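Local coordinates for protein FACT complex subunit SPT16 (Ashbya gossypii, PDB 6A8M) that probably acts, as part of the FACT histone chaperone, to reorganise nucleosomes in transcription, DNA replication and repair, at residues F69-T82 against E97-K109. Residues are numbered along the deposited sequence; the frame is centred on the assembly and turned at random.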
ATOM      1  N   PHE A  69      24.316   0.889  -9.114  1.00 18.15           N
ATOM      2  CA  PHE A  69      25.074   1.491 -10.208  1.00 21.92           C
ATOM      3  C   PHE A  69      24.807   0.702 -11.486  1.00 21.67           C
ATOM      4  O   PHE A  69      24.245  -0.396 -11.451  1.00 22.76           O
ATOM      5  CB  PHE A  69      26.584   1.491  -9.917  1.00 19.97           C
ATOM      6  CG  PHE A  69      26.945   2.034  -8.571  1.00 19.98           C
ATOM      7  CD1 PHE A  69      26.934   1.223  -7.447  1.00 18.04           C
ATOM      8  CD2 PHE A  69      27.326   3.359  -8.430  1.00 21.39           C
ATOM      9  CE1 PHE A  69      27.260   1.737  -6.204  1.00 18.22           C
ATOM     10  CE2 PHE A  69      27.662   3.867  -7.200  1.00 21.49           C
ATOM     11  CZ  PHE A  69      27.629   3.066  -6.086  1.00 19.50           C
ATOM     12  N   LYS A  70      25.252   1.246 -12.627  1.00 21.48           N
ATOM     13  CA  LYS A  70      25.158   0.484 -13.875  1.00 22.58           C
ATOM     14  C   LYS A  70      25.828  -0.879 -13.752  1.00 23.85           C
ATOM     15  O   LYS A  70      25.272  -1.901 -14.188  1.00 25.07           O
ATOM     16  CB  LYS A  70      25.787   1.260 -15.036  1.00 24.60           C
ATOM     17  CG  LYS A  70      25.933   0.400 -16.310  1.00 25.76           C
ATOM     18  CD  LYS A  70      26.486   1.153 -17.520  1.00 27.47           C
ATOM     19  CE  LYS A  70      26.717   0.142 -18.666  1.00 29.72           C
ATOM     20  NZ  LYS A  70      27.093   0.713 -19.987  1.00 30.47           N
ATOM     21  N   GLU A  71      27.013  -0.928 -13.158  1.00 24.53           N
ATOM     22  CA  GLU A  71      27.826  -2.138 -13.206  1.00 25.91           C
ATOM     23  C   GLU A  71      27.758  -2.964 -11.927  1.00 23.67           C
ATOM     24  O   GLU A  71      28.431  -4.000 -11.840  1.00 24.31           O
ATOM     25  CB  GLU A  71      29.293  -1.788 -13.514  1.00 32.61           C
ATOM     26  CG  GLU A  71      29.502  -0.729 -14.610  1.00 39.94           C
ATOM     27  CD  GLU A  71      29.250  -1.232 -16.035  1.00 45.18           C
ATOM     28  OE1 GLU A  71      29.759  -0.578 -16.978  1.00 47.15           O
ATOM     29  OE2 GLU A  71      28.557  -2.264 -16.222  1.00 45.80           O
ATOM     30  N   GLY A  72      26.986  -2.540 -10.934  1.00 21.55           N
ATOM     31  CA  GLY A  72      26.933  -3.313  -9.707  1.00 18.77           C
ATOM     32  C   GLY A  72      26.101  -2.669  -8.620  1.00 17.29           C
ATOM     33  O   GLY A  72      25.384  -1.684  -8.830  1.00 17.41           O
ATOM     34  N   CYS A  73      26.204  -3.280  -7.444  1.00 15.89           N
ATOM     35  CA  CYS A  73      25.406  -2.906  -6.292  1.00 15.27           C
ATOM     36  C   CYS A  73      26.275  -3.134  -5.066  1.00 15.34           C
ATOM     37  O   CYS A  73      27.009  -4.121  -5.005  1.00 17.72           O
ATOM     38  CB  CYS A  73      24.108  -3.733  -6.222  1.00 15.38           C
ATOM     39  SG  CYS A  73      23.180  -3.610  -4.687  1.00 17.58           S
ATOM     40  N   VAL A  74      26.229  -2.198  -4.120  1.00 15.23           N
ATOM     41  CA  VAL A  74      26.927  -2.336  -2.848  1.00 15.35           C
ATOM     42  C   VAL A  74      25.870  -2.441  -1.765  1.00 15.55           C
ATOM     43  O   VAL A  74      24.953  -1.613  -1.708  1.00 15.53           O
ATOM     44  CB  VAL A  74      27.870  -1.146  -2.579  1.00 16.66           C
ATOM     45  CG1 VAL A  74      28.504  -1.288  -1.191  1.00 16.08           C
ATOM     46  CG2 VAL A  74      28.942  -1.064  -3.648  1.00 18.32           C
ATOM     47  N   VAL A  75      25.984  -3.467  -0.925  1.00 15.68           N
ATOM     48  CA  VAL A  75      25.160  -3.620   0.268  1.00 15.73           C
ATOM     49  C   VAL A  75      26.093  -3.558   1.468  1.00 16.45           C
ATOM     50  O   VAL A  75      27.036  -4.351   1.557  1.00 18.85           O
ATOM     51  CB  VAL A  75      24.386  -4.948   0.254  1.00 17.16           C
ATOM     52  CG1 VAL A  75      23.509  -5.070   1.475  1.00 17.71           C
ATOM     53  CG2 VAL A  75      23.574  -5.067  -1.028  1.00 16.66           C
ATOM     54  N   ILE A  76      25.839  -2.621   2.381  1.00 15.00           N
ATOM     55  CA  ILE A  76      26.562  -2.535   3.648  1.00 16.65           C
ATOM     56  C   ILE A  76      25.609  -3.041   4.713  1.00 16.32           C
ATOM     57  O   ILE A  76      24.540  -2.454   4.923  1.00 16.11           O
ATOM     58  CB  ILE A  76      27.016  -1.102   3.965  1.00 16.39           C
ATOM     59  CG1 ILE A  76      27.879  -0.532   2.839  1.00 18.00           C
ATOM     60  CG2 ILE A  76      27.736  -1.046   5.347  1.00 17.87           C
ATOM     61  CD1 ILE A  76      28.265   0.928   3.043  1.00 19.09           C
ATOM     62  N   THR A  77      25.966  -4.139   5.365  1.00 17.23           N
ATOM     63  CA  THR A  77      25.061  -4.736   6.339  1.00 18.31           C
ATOM     64  C   THR A  77      25.870  -5.639   7.265  1.00 18.47           C
ATOM     65  O   THR A  77      27.047  -5.915   7.026  1.00 19.22           O
ATOM     66  CB  THR A  77      23.924  -5.501   5.649  1.00 19.05           C
ATOM     67  OG1 THR A  77      22.858  -5.714   6.581  1.00 21.85           O
ATOM     68  CG2 THR A  77      24.412  -6.855   5.098  1.00 17.59           C
ATOM     69  N   SER A  78      25.217  -6.102   8.323  1.00 18.94           N
ATOM     70  CA  SER A  78      25.924  -6.816   9.376  1.00 20.09           C
ATOM     71  C   SER A  78      26.320  -8.218   8.921  1.00 22.17           C
ATOM     72  O   SER A  78      25.807  -8.755   7.939  1.00 20.29           O
ATOM     73  CB  SER A  78      25.046  -6.922  10.618  1.00 22.81           C
ATOM     74  OG  SER A  78      23.929  -7.747  10.332  1.00 22.84           O
ATOM     75  N   ALA A  79      27.234  -8.827   9.683  1.00 23.67           N
ATOM     76  CA  ALA A  79      27.678 -10.173   9.346  1.00 25.24           C
ATOM     77  C   ALA A  79      26.518 -11.162   9.387  1.00 24.73           C
ATOM     78  O   ALA A  79      26.453 -12.088   8.568  1.00 25.42           O
ATOM     79  CB  ALA A  79      28.796 -10.604  10.297  1.00 25.93           C
ATOM     80  N   ALA A  80      25.597 -10.987  10.339  1.00 25.59           N
ATOM     81  CA  ALA A  80      24.455 -11.892  10.451  1.00 26.67           C
ATOM     82  C   ALA A  80      23.510 -11.748   9.263  1.00 28.59           C
ATOM     83  O   ALA A  80      23.006 -12.747   8.739  1.00 30.85           O
ATOM     84  CB  ALA A  80      23.711 -11.630  11.758  1.00 27.81           C
ATOM     85  N   LYS A  81      23.253 -10.515   8.824  1.00 26.87           N
ATOM     86  CA  LYS A  81      22.390 -10.331   7.663  1.00 24.98           C
ATOM     87  C   LYS A  81      23.078 -10.788   6.390  1.00 23.56           C
ATOM     88  O   LYS A  81      22.410 -11.269   5.464  1.00 22.99           O
ATOM     89  CB  LYS A  81      21.960  -8.869   7.541  1.00 24.30           C
ATOM     90  CG  LYS A  81      20.976  -8.446   8.626  1.00 26.80           C
ATOM     91  CD  LYS A  81      20.433  -7.057   8.387  1.00 27.77           C
ATOM     92  CE  LYS A  81      19.725  -6.525   9.625  1.00 29.23           C
ATOM     93  NZ  LYS A  81      20.680  -5.989  10.624  1.00 28.95           N
ATOM     94  N   THR A  82      24.402 -10.632   6.325  1.00 22.39           N
ATOM     95  CA  THR A  82      25.164 -11.115   5.184  1.00 25.42           C
ATOM     96  C   THR A  82      24.972 -12.613   4.984  1.00 28.05           C
ATOM     97  O   THR A  82      24.974 -13.095   3.843  1.00 29.23           O
ATOM     98  CB  THR A  82      26.643 -10.756   5.377  1.00 26.64           C
ATOM     99  OG1 THR A  82      26.781  -9.330   5.341  1.00 29.48           O
ATOM    100  CG2 THR A  82      27.498 -11.339   4.288  1.00 25.87           C
ATOM    101  N   GLU A  97      28.935 -12.203 -14.426  1.00 46.71           N
ATOM    102  CA  GLU A  97      30.327 -11.859 -14.148  1.00 53.06           C
ATOM    103  C   GLU A  97      30.814 -10.679 -14.981  1.00 55.23           C
ATOM    104  O   GLU A  97      31.642  -9.892 -14.510  1.00 56.57           O
ATOM    105  CB  GLU A  97      31.219 -13.081 -14.384  1.00 56.98           C
ATOM    106  CG  GLU A  97      32.317 -13.281 -13.345  1.00 58.92           C
ATOM    107  CD  GLU A  97      33.031 -14.617 -13.503  1.00 60.75           C
ATOM    108  OE1 GLU A  97      33.198 -15.071 -14.655  1.00 61.68           O
ATOM    109  OE2 GLU A  97      33.413 -15.218 -12.473  1.00 61.30           O
ATOM    110  N   ASN A  98      30.323 -10.529 -16.209  1.00 56.77           N
ATOM    111  CA  ASN A  98      30.784  -9.458 -17.086  1.00 57.76           C
ATOM    112  C   ASN A  98      29.723  -8.377 -17.293  1.00 53.78           C
ATOM    113  O   ASN A  98      29.711  -7.698 -18.322  1.00 56.70           O
ATOM    114  CB  ASN A  98      31.236 -10.032 -18.428  1.00 60.09           C
ATOM    115  N   THR A  99      28.832  -8.190 -16.324  1.00 44.53           N
ATOM    116  CA  THR A  99      27.762  -7.214 -16.488  1.00 37.13           C
ATOM    117  C   THR A  99      27.444  -6.493 -15.183  1.00 30.63           C
ATOM    118  O   THR A  99      27.277  -5.269 -15.169  1.00 30.11           O
ATOM    119  CB  THR A  99      26.493  -7.886 -17.017  1.00 35.44           C
ATOM    120  OG1 THR A  99      26.263  -9.109 -16.307  1.00 35.55           O
ATOM    121  CG2 THR A  99      26.601  -8.185 -18.510  1.00 36.52           C
ATOM    122  N   PHE A 100      27.373  -7.236 -14.082  1.00 25.12           N
ATOM    123  CA  PHE A 100      26.805  -6.698 -12.856  1.00 22.96           C
ATOM    124  C   PHE A 100      27.384  -7.458 -11.674  1.00 23.54           C
ATOM    125  O   PHE A 100      27.291  -8.689 -11.624  1.00 25.80           O
ATOM    126  CB  PHE A 100      25.282  -6.821 -12.887  1.00 21.94           C
ATOM    127  CG  PHE A 100      24.582  -6.052 -11.821  1.00 21.03           C
ATOM    128  CD1 PHE A 100      24.396  -4.685 -11.945  1.00 21.24           C
ATOM    129  CD2 PHE A 100      24.069  -6.693 -10.710  1.00 22.09           C
ATOM    130  CE1 PHE A 100      23.734  -3.974 -10.980  1.00 19.72           C
ATOM    131  CE2 PHE A 100      23.399  -5.974  -9.729  1.00 21.36           C
ATOM    132  CZ  PHE A 100      23.227  -4.614  -9.870  1.00 20.51           C
ATOM    133  N   LYS A 101      27.960  -6.733 -10.719  1.00 22.37           N
ATOM    134  CA  LYS A 101      28.652  -7.354  -9.596  1.00 22.28           C
ATOM    135  C   LYS A 101      28.113  -6.780  -8.297  1.00 20.62           C
ATOM    136  O   LYS A 101      28.211  -5.570  -8.064  1.00 21.37           O
ATOM    137  CB  LYS A 101      30.160  -7.120  -9.698  1.00 25.03           C
ATOM    138  CG  LYS A 101      30.968  -7.803  -8.615  1.00 29.31           C
ATOM    139  CD  LYS A 101      32.386  -7.256  -8.573  1.00 34.14           C
ATOM    140  CE  LYS A 101      33.241  -8.094  -7.651  1.00 37.27           C
ATOM    141  NZ  LYS A 101      32.447  -8.530  -6.465  1.00 38.15           N
ATOM    142  N   ILE A 102      27.567  -7.644  -7.449  1.00 16.85           N
ATOM    143  CA  ILE A 102      27.092  -7.242  -6.126  1.00 18.27           C
ATOM    144  C   ILE A 102      28.223  -7.444  -5.135  1.00 19.72           C
ATOM    145  O   ILE A 102      28.822  -8.523  -5.085  1.00 20.17           O
ATOM    146  CB  ILE A 102      25.863  -8.061  -5.707  1.00 18.66           C
ATOM    147  CG1 ILE A 102      24.707  -7.877  -6.689  1.00 18.43           C
ATOM    148  CG2 ILE A 102      25.424  -7.709  -4.275  1.00 19.51           C
ATOM    149  CD1 ILE A 102      23.580  -8.887  -6.450  1.00 19.93           C
ATOM    150  N   GLU A 103      28.509  -6.418  -4.335  1.00 19.39           N
ATOM    151  CA  GLU A 103      29.496  -6.509  -3.266  1.00 20.55           C
ATOM    152  C   GLU A 103      28.797  -6.384  -1.922  1.00 18.42           C
ATOM    153  O   GLU A 103      28.030  -5.443  -1.705  1.00 18.11           O
ATOM    154  CB  GLU A 103      30.560  -5.415  -3.401  1.00 22.07           C
ATOM    155  CG  GLU A 103      31.210  -5.379  -4.755  1.00 24.06           C
ATOM    156  CD  GLU A 103      32.304  -4.349  -4.854  1.00 28.39           C
ATOM    157  OE1 GLU A 103      32.735  -4.054  -5.989  1.00 31.77           O
ATOM    158  OE2 GLU A 103      32.739  -3.836  -3.804  1.00 29.24           O
ATOM    159  N   LEU A 104      29.053  -7.339  -1.029  1.00 18.28           N
ATOM    160  CA  LEU A 104      28.573  -7.274   0.346  1.00 15.85           C
ATOM    161  C   LEU A 104      29.720  -6.749   1.199  1.00 19.50           C
ATOM    162  O   LEU A 104      30.725  -7.443   1.396  1.00 21.81           O
ATOM    163  CB  LEU A 104      28.113  -8.651   0.826  1.00 17.68           C
ATOM    164  CG  LEU A 104      27.094  -9.295  -0.105  1.00 19.92           C
ATOM    165  CD1 LEU A 104      26.749 -10.716   0.328  1.00 20.93           C
ATOM    166  CD2 LEU A 104      25.854  -8.437  -0.127  1.00 21.48           C
ATOM    167  N   TRP A 105      29.583  -5.525   1.687  1.00 19.41           N
ATOM    168  CA  TRP A 105      30.520  -4.969   2.658  1.00 19.56           C
ATOM    169  C   TRP A 105      29.962  -5.203   4.061  1.00 20.90           C
ATOM    170  O   TRP A 105      28.862  -4.742   4.384  1.00 20.97           O
ATOM    171  CB  TRP A 105      30.733  -3.476   2.412  1.00 20.12           C
ATOM    172  CG  TRP A 105      31.265  -3.100   1.039  1.00 18.44           C
ATOM    173  CD1 TRP A 105      31.645  -3.944   0.025  1.00 19.85           C
ATOM    174  CD2 TRP A 105      31.446  -1.774   0.540  1.00 19.01           C
ATOM    175  NE1 TRP A 105      32.053  -3.215  -1.080  1.00 19.57           N
ATOM    176  CE2 TRP A 105      31.940  -1.880  -0.787  1.00 19.85           C
ATOM    177  CE3 TRP A 105      31.228  -0.502   1.080  1.00 18.11           C
ATOM    178  CZ2 TRP A 105      32.235  -0.762  -1.563  1.00 20.77           C
ATOM    179  CZ3 TRP A 105      31.520   0.605   0.304  1.00 17.96           C
ATOM    180  CH2 TRP A 105      32.009   0.472  -1.004  1.00 20.18           C
ATOM    181  N   GLN A 106      30.716  -5.906   4.902  1.00 22.09           N
ATOM    182  CA  GLN A 106      30.234  -6.244   6.233  1.00 22.57           C
ATOM    183  C   GLN A 106      30.428  -5.043   7.157  1.00 23.51           C
ATOM    184  O   GLN A 106      31.543  -4.546   7.294  1.00 23.16           O
ATOM    185  CB  GLN A 106      30.994  -7.464   6.734  1.00 28.91           C
ATOM    186  CG  GLN A 106      30.518  -8.081   8.016  1.00 34.93           C
ATOM    187  CD  GLN A 106      31.312  -9.340   8.338  1.00 40.27           C
ATOM    188  OE1 GLN A 106      32.200  -9.333   9.199  1.00 43.03           O
ATOM    189  NE2 GLN A 106      31.008 -10.422   7.630  1.00 40.25           N
ATOM    190  N   SER A 107      29.346  -4.556   7.754  1.00 23.96           N
ATOM    191  CA  SER A 107      29.434  -3.463   8.711  1.00 22.55           C
ATOM    192  C   SER A 107      29.969  -3.970  10.051  1.00 22.91           C
ATOM    193  O   SER A 107      30.114  -5.171  10.290  1.00 23.34           O
ATOM    194  CB  SER A 107      28.067  -2.814   8.906  1.00 23.67           C
ATOM    195  OG  SER A 107      27.178  -3.685   9.596  1.00 21.91           O
ATOM    196  N   SER A 108      30.262  -3.035  10.946  1.00 23.30           N
ATOM    197  CA  SER A 108      30.715  -3.419  12.270  1.00 27.57           C
ATOM    198  C   SER A 108      30.318  -2.344  13.262  1.00 31.05           C
ATOM    199  O   SER A 108      30.196  -1.171  12.907  1.00 32.60           O
ATOM    200  CB  SER A 108      32.231  -3.643  12.299  1.00 30.16           C
ATOM    201  OG  SER A 108      32.681  -3.788  13.637  1.00 35.08           O
ATOM    202  N   LYS A 109      30.110  -2.765  14.516  1.00 31.82           N
ATOM    203  CA  LYS A 109      29.957  -1.815  15.609  1.00 32.21           C
ATOM    204  C   LYS A 109      31.271  -1.151  15.992  1.00 32.23           C
ATOM    205  O   LYS A 109      31.248  -0.157  16.724  1.00 34.26           O
ATOM    206  CB  LYS A 109      29.359  -2.509  16.833  1.00 34.61           C
ATOM    207  CG  LYS A 109      28.100  -3.316  16.528  1.00 36.63           C
ATOM    208  CD  LYS A 109      26.900  -2.428  16.300  1.00 38.41           C
ATOM    209  CE  LYS A 109      25.833  -2.689  17.353  1.00 41.38           C
ATOM    210  NZ  LYS A 109      25.540  -4.150  17.504  1.00 43.02           N
TER
HETATM  211  O   HOH W   1      28.834  -7.284  11.495  1.00 39.86           O
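Glu-71 O accepts from Lys-101 N and opens a run of seven backbone hydrogen bonds that joins strands 72-77 and 101-106 in parallel, their axes 12° apart. Gly-72 suits its place because a side chain there would strike Lys-101 O; its bare CA lies over one face of the Phe-100 ring, 3.8 Å from the centroid, a CH-pi contact. A chi1 of -168° sets that ring against Gly-72, and its CZ reaches Cys-73 CB. Val-74 drives CG1 onto the centre of the six-membered ring of Trp-105, 3.4 Å from the centroid. The indole's rotation is helped into place at its edge, where NE1 donates in the ring plane to the anti lone pair of Glu-103 OE2 at 2.9 Å; Glu-103 OE1 pairs with Arg-124 of helix 113-128. Replacing Trp-105 by an alanine removes both contacts and is likely to open a gap over Val-74 CG1 and leave the Glu-103 carboxylate freer to turn. Beta-branched Val-75 and Ile-76 suit an extended strand: Val-75 CB meets Leu-104 CD2 at 3.8 Å on the other face, while Ile-76 lays CG1 by Trp-105 CE3. Ser-78 makes a good N-cap for helix 79-95, its OG accepting from Lys-81 N. In this beta-alpha-beta crossover at the sheet edge of the Spt16 N-terminal lobe, backbone bonds set the register, apolar branches pack on both faces, and the carboxylate between indole and guanidinium is likely to stay ionised.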